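Local coordinates for malonyl CoA-acyl carrier protein transacylase (Mycobacterium tuberculosis, PDB 2QC3), which catalyses transfer of the malonyl group from malonyl-CoA to holo acyl carrier protein, supplying malonyl-ACP for fatty acid biosynthesis, at residues Q61-Q73 with V93-A107. Numbering follows the deposited sequence.
Sequences QPLIVAATLLAHQ and VGEIAAYAIAGVIAA. With ACY (acetic acid), chain B.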
loop_
_atom_site.group_PDB
_atom_site.type_symbol
_atom_site.label_atom_id
_atom_site.label_comp_id
_atom_site.label_asym_id
_atom_site.label_seq_id
_atom_site.Cartn_x
_atom_site.Cartn_y
_atom_site.Cartn_z
ATOM N N GLN A 61 1.529 1.877 -9.063
ATOM C CA GLN A 61 2.092 2.338 -7.808
ATOM C C GLN A 61 2.010 3.872 -7.641
ATOM O O GLN A 61 1.466 4.361 -6.647
ATOM C CB GLN A 61 3.527 1.811 -7.659
ATOM C CG GLN A 61 3.607 0.339 -7.306
ATOM C CD GLN A 61 4.985 -0.078 -6.839
ATOM O OE1 GLN A 61 5.553 0.525 -5.934
ATOM N NE2 GLN A 61 5.523 -1.127 -7.445
ATOM N N PRO A 62 2.529 4.654 -8.607
ATOM C CA PRO A 62 2.439 6.107 -8.432
ATOM C C PRO A 62 1.001 6.605 -8.577
ATOM O O PRO A 62 0.618 7.609 -7.986
ATOM C CB PRO A 62 3.356 6.643 -9.531
ATOM C CG PRO A 62 3.179 5.634 -10.618
ATOM C CD PRO A 62 3.220 4.324 -9.866
ATOM N N LEU A 63 0.214 5.888 -9.369
ATOM C CA LEU A 63 -1.179 6.247 -9.599
ATOM C C LEU A 63 -1.969 6.073 -8.304
ATOM O O LEU A 63 -2.755 6.943 -7.920
ATOM C CB LEU A 63 -1.756 5.362 -10.707
ATOM C CG LEU A 63 -3.101 5.741 -11.334
ATOM C CD1 LEU A 63 -3.031 7.149 -11.917
ATOM C CD2 LEU A 63 -3.443 4.725 -12.423
ATOM N N ILE A 64 -1.751 4.949 -7.627
ATOM C CA ILE A 64 -2.430 4.682 -6.364
ATOM C C ILE A 64 -2.037 5.709 -5.307
ATOM O O ILE A 64 -2.896 6.219 -4.586
ATOM C CB ILE A 64 -2.112 3.265 -5.843
ATOM C CG1 ILE A 64 -2.767 2.229 -6.758
ATOM C CG2 ILE A 64 -2.623 3.093 -4.403
ATOM C CD1 ILE A 64 -2.319 0.808 -6.491
ATOM N N VAL A 65 -0.744 6.009 -5.213
ATOM C CA VAL A 65 -0.266 6.992 -4.249
ATOM C C VAL A 65 -0.848 8.360 -4.601
ATOM O O VAL A 65 -1.229 9.123 -3.716
ATOM C CB VAL A 65 1.293 7.073 -4.232
ATOM C CG1 VAL A 65 1.750 8.279 -3.418
ATOM C CG2 VAL A 65 1.875 5.800 -3.624
ATOM N N ALA A 66 -0.928 8.662 -5.899
ATOM C CA ALA A 66 -1.477 9.944 -6.350
ATOM C C ALA A 66 -2.946 10.092 -5.928
ATOM O O ALA A 66 -3.355 11.140 -5.431
ATOM C CB ALA A 66 -1.353 10.068 -7.880
ATOM N N ALA A 67 -3.730 9.041 -6.130
ATOM C CA ALA A 67 -5.142 9.057 -5.761
ATOM C C ALA A 67 -5.265 9.270 -4.257
ATOM O O ALA A 67 -6.086 10.068 -3.788
ATOM C CB ALA A 67 -5.798 7.742 -6.149
ATOM N N THR A 68 -4.436 8.555 -3.504
ATOM C CA THR A 68 -4.459 8.666 -2.055
ATOM C C THR A 68 -4.162 10.063 -1.548
ATOM O O THR A 68 -4.879 10.584 -0.689
ATOM C CB THR A 68 -3.476 7.677 -1.384
ATOM O OG1 THR A 68 -3.957 6.344 -1.568
ATOM C CG2 THR A 68 -3.371 7.954 0.125
ATOM N N LEU A 69 -3.115 10.673 -2.089
ATOM C CA LEU A 69 -2.726 11.998 -1.650
ATOM C C LEU A 69 -3.665 13.112 -2.104
ATOM O O LEU A 69 -3.782 14.126 -1.425
ATOM C CB LEU A 69 -1.274 12.270 -2.062
ATOM C CG LEU A 69 -0.327 11.198 -1.484
ATOM C CD1 LEU A 69 1.131 11.547 -1.781
ATOM C CD2 LEU A 69 -0.554 11.077 0.029
ATOM N N LEU A 70 -4.333 12.944 -3.240
ATOM C CA LEU A 70 -5.279 13.971 -3.685
ATOM C C LEU A 70 -6.343 14.094 -2.598
ATOM O O LEU A 70 -6.711 15.199 -2.190
ATOM C CB LEU A 70 -5.955 13.574 -4.998
ATOM C CG LEU A 70 -5.176 13.735 -6.301
ATOM C CD1 LEU A 70 -6.000 13.166 -7.439
ATOM C CD2 LEU A 70 -4.863 15.209 -6.546
ATOM N N ALA A 71 -6.816 12.943 -2.127
ATOM C CA ALA A 71 -7.833 12.885 -1.085
ATOM C C ALA A 71 -7.285 13.485 0.197
ATOM O O ALA A 71 -7.968 14.254 0.878
ATOM C CB ALA A 71 -8.255 11.442 -0.850
ATOM N N HIS A 72 -6.052 13.125 0.531
ATOM C CA HIS A 72 -5.421 13.650 1.729
ATOM C C HIS A 72 -5.225 15.154 1.610
ATOM O O HIS A 72 -5.382 15.890 2.585
ATOM C CB HIS A 72 -4.059 13.009 1.963
ATOM C CG HIS A 72 -3.232 13.738 2.974
ATOM N ND1 HIS A 72 -3.544 13.754 4.318
ATOM C CD2 HIS A 72 -2.134 14.518 2.833
ATOM C CE1 HIS A 72 -2.672 14.510 4.960
ATOM N NE2 HIS A 72 -1.806 14.986 4.083
ATOM N N GLN A 73 -4.853 15.596 0.413
ATOM C CA GLN A 73 -4.631 17.009 0.152
ATOM C C GLN A 73 -5.913 17.779 0.419
ATOM O O GLN A 73 -5.909 18.788 1.122
ATOM C CB GLN A 73 -4.210 17.223 -1.302
ATOM C CG GLN A 73 -2.806 16.761 -1.629
ATOM C CD GLN A 73 -1.763 17.492 -0.824
ATOM O OE1 GLN A 73 -1.709 17.372 0.400
ATOM N NE2 GLN A 73 -0.925 18.264 -1.507
ATOM N N VAL A 93 2.840 -0.596 -1.324
ATOM C CA VAL A 93 3.150 0.704 -1.892
ATOM C C VAL A 93 2.391 1.812 -1.123
ATOM O O VAL A 93 2.826 2.961 -1.106
ATOM C CB VAL A 93 2.805 0.778 -3.390
ATOM C CG1 VAL A 93 1.302 0.636 -3.612
ATOM C CG2 VAL A 93 3.319 2.102 -3.943
ATOM N N GLY A 94 1.283 1.458 -0.470
ATOM C CA GLY A 94 0.518 2.427 0.303
ATOM C C GLY A 94 1.351 3.084 1.389
ATOM O O GLY A 94 1.026 4.169 1.863
ATOM N N GLU A 95 2.429 2.437 1.804
ATOM C CA GLU A 95 3.278 3.045 2.827
ATOM C C GLU A 95 3.837 4.403 2.402
ATOM O O GLU A 95 3.996 5.297 3.231
ATOM C CB GLU A 95 4.434 2.122 3.195
ATOM C CG GLU A 95 3.999 0.858 3.913
ATOM C CD GLU A 95 5.073 0.334 4.831
ATOM O OE1 GLU A 95 4.821 0.258 6.054
ATOM O OE2 GLU A 95 6.171 0.006 4.329
ATOM N N ILE A 96 4.141 4.566 1.117
ATOM C CA ILE A 96 4.688 5.841 0.645
ATOM C C ILE A 96 3.672 6.956 0.868
ATOM O O ILE A 96 4.028 8.055 1.296
ATOM C CB ILE A 96 5.086 5.771 -0.857
ATOM C CG1 ILE A 96 6.318 4.867 -1.021
ATOM C CG2 ILE A 96 5.396 7.161 -1.381
ATOM C CD1 ILE A 96 6.734 4.620 -2.468
ATOM N N ALA A 97 2.407 6.663 0.579
ATOM C CA ALA A 97 1.333 7.627 0.778
ATOM C C ALA A 97 1.171 7.861 2.282
ATOM O O ALA A 97 0.995 8.999 2.729
ATOM C CB ALA A 97 0.031 7.092 0.175
ATOM N N ALA A 98 1.242 6.784 3.060
ATOM C CA ALA A 98 1.126 6.883 4.517
ATOM C C ALA A 98 2.218 7.797 5.067
ATOM O O ALA A 98 1.979 8.586 5.987
ATOM C CB ALA A 98 1.240 5.504 5.156
ATOM N N TYR A 99 3.420 7.685 4.506
ATOM C CA TYR A 99 4.539 8.512 4.940
ATOM C C TYR A 99 4.246 9.984 4.689
ATOM O O TYR A 99 4.530 10.834 5.532
ATOM C CB TYR A 99 5.820 8.105 4.205
ATOM C CG TYR A 99 6.551 6.957 4.847
ATOM C CD1 TYR A 99 5.854 5.895 5.419
ATOM C CD2 TYR A 99 7.947 6.922 4.872
ATOM C CE1 TYR A 99 6.518 4.831 5.999
ATOM C CE2 TYR A 99 8.628 5.852 5.452
ATOM C CZ TYR A 99 7.906 4.814 6.014
ATOM O OH TYR A 99 8.556 3.755 6.596
ATOM N N ALA A 100 3.682 10.282 3.523
ATOM C CA ALA A 100 3.344 11.657 3.184
ATOM C C ALA A 100 2.219 12.138 4.100
ATOM O O ALA A 100 2.223 13.276 4.561
ATOM C CB ALA A 100 2.912 11.750 1.721
ATOM N N ILE A 101 1.254 11.265 4.370
ATOM C CA ILE A 101 0.153 11.642 5.241
ATOM C C ILE A 101 0.708 11.981 6.622
ATOM O O ILE A 101 0.307 12.969 7.231
ATOM C CB ILE A 101 -0.893 10.508 5.330
ATOM C CG1 ILE A 101 -1.658 10.426 4.001
ATOM C CG2 ILE A 101 -1.855 10.753 6.499
ATOM C CD1 ILE A 101 -2.528 9.175 3.845
ATOM N N ALA A 102 1.657 11.173 7.088
ATOM C CA ALA A 102 2.277 11.380 8.392
ATOM C C ALA A 102 3.373 12.445 8.381
ATOM O O ALA A 102 4.110 12.585 9.358
ATOM C CB ALA A 102 2.838 10.059 8.918
ATOM N N GLY A 103 3.490 13.174 7.272
ATOM C CA GLY A 103 4.465 14.247 7.174
ATOM C C GLY A 103 5.942 13.921 7.028
ATOM O O GLY A 103 6.787 14.798 7.199
ATOM N N VAL A 104 6.273 12.680 6.692
ATOM C CA VAL A 104 7.673 12.314 6.539
ATOM C C VAL A 104 8.235 12.813 5.215
ATOM O O VAL A 104 9.395 13.212 5.139
ATOM C CB VAL A 104 7.849 10.787 6.645
ATOM C CG1 VAL A 104 9.286 10.391 6.329
ATOM C CG2 VAL A 104 7.484 10.336 8.049
ATOM N N ILE A 105 7.404 12.797 4.174
ATOM C CA ILE A 105 7.819 13.241 2.848
ATOM C C ILE A 105 6.729 14.067 2.169
ATOM O O ILE A 105 5.544 13.897 2.457
ATOM C CB ILE A 105 8.150 12.033 1.931
ATOM C CG1 ILE A 105 6.958 11.074 1.884
ATOM C CG2 ILE A 105 9.401 11.316 2.430
ATOM C CD1 ILE A 105 7.187 9.840 1.012
ATOM N N ALA A 106 7.138 14.954 1.263
ATOM C CA ALA A 106 6.200 15.799 0.524
ATOM C C ALA A 106 5.429 14.941 -0.472
ATOM O O ALA A 106 5.936 13.920 -0.932
ATOM C CB ALA A 106 6.958 16.911 -0.214
ATOM N N ALA A 107 4.209 15.361 -0.808
ATOM C CA ALA A 107 3.365 14.617 -1.739
ATOM C C ALA A 107 3.994 14.433 -3.121
ATOM O O ALA A 107 3.921 13.351 -3.705
ATOM C CB ALA A 107 2.000 15.300 -1.880
HETATM C C ACY B . 3.327 -3.432 -3.565
HETATM O O ACY B . 4.502 -3.410 -3.247
HETATM O OXT ACY B . 2.586 -2.310 -3.518
HETATM C CH3 ACY B . 2.685 -4.716 -4.013
#
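With CG anti to the backbone N (chi1 166°), H72 lays its ring against I101. The CG1 of I101 then lies over one face of the imidazole, displaced toward the rim. This is a CH-pi contact, with I101 CG1 4.0 Å from the centroid of the H72 ring. The two side chains run past each other in opposite directions. One turn earlier, T68 sends its methyl and its hydroxyl to different places. CG2 presses on the methyl of A97, with T68 CG2 to A97 CB at 3.5 Å, and also touches CD1 of I101. OG1 instead bonds to the carbonyl of P270. L69 enters as a knob into a hole formed by A97, A100, I101 and A107. Its CD2 reaches A100 CB at 3.9 Å, while CD1 meets A107, the first residue of helix 107-125. A97 and A100 lie in the interface between helices 57-77 and 94-101, whose segment axes are 8.9 Å apart and cross at -30°.

Helix 94-101 follows strand 86-90 of the parallel sheet. The GxSxG pattern of G90, S92 and G94 at this junction is consistent with the nucleophile elbow of the FabD fold, S92 being the probable active-site serine. V93, next to S92, packs the elbow against helix 57-77. Its CG2 lies against the extended side chain of Q61, 3.4 Å from Q61 OE1, and meets CG2 of V65 at 4.0 Å. The Q61 amide is fixed at both ends, NE2 by T57 and OE1 by R117. On the V93 backbone, N donates to OXT of a bound acetic acid at 2.8 Å, with a bent N-H...O angle of 142°. R117 also bonds this acetic acid, probably a crystallisation component. At the C-terminal end of helix 94-101, G103, with positive phi, is the C-prime residue of a Schellman motif, with V104 N bonded to Y99 O and G103 N to A100 O.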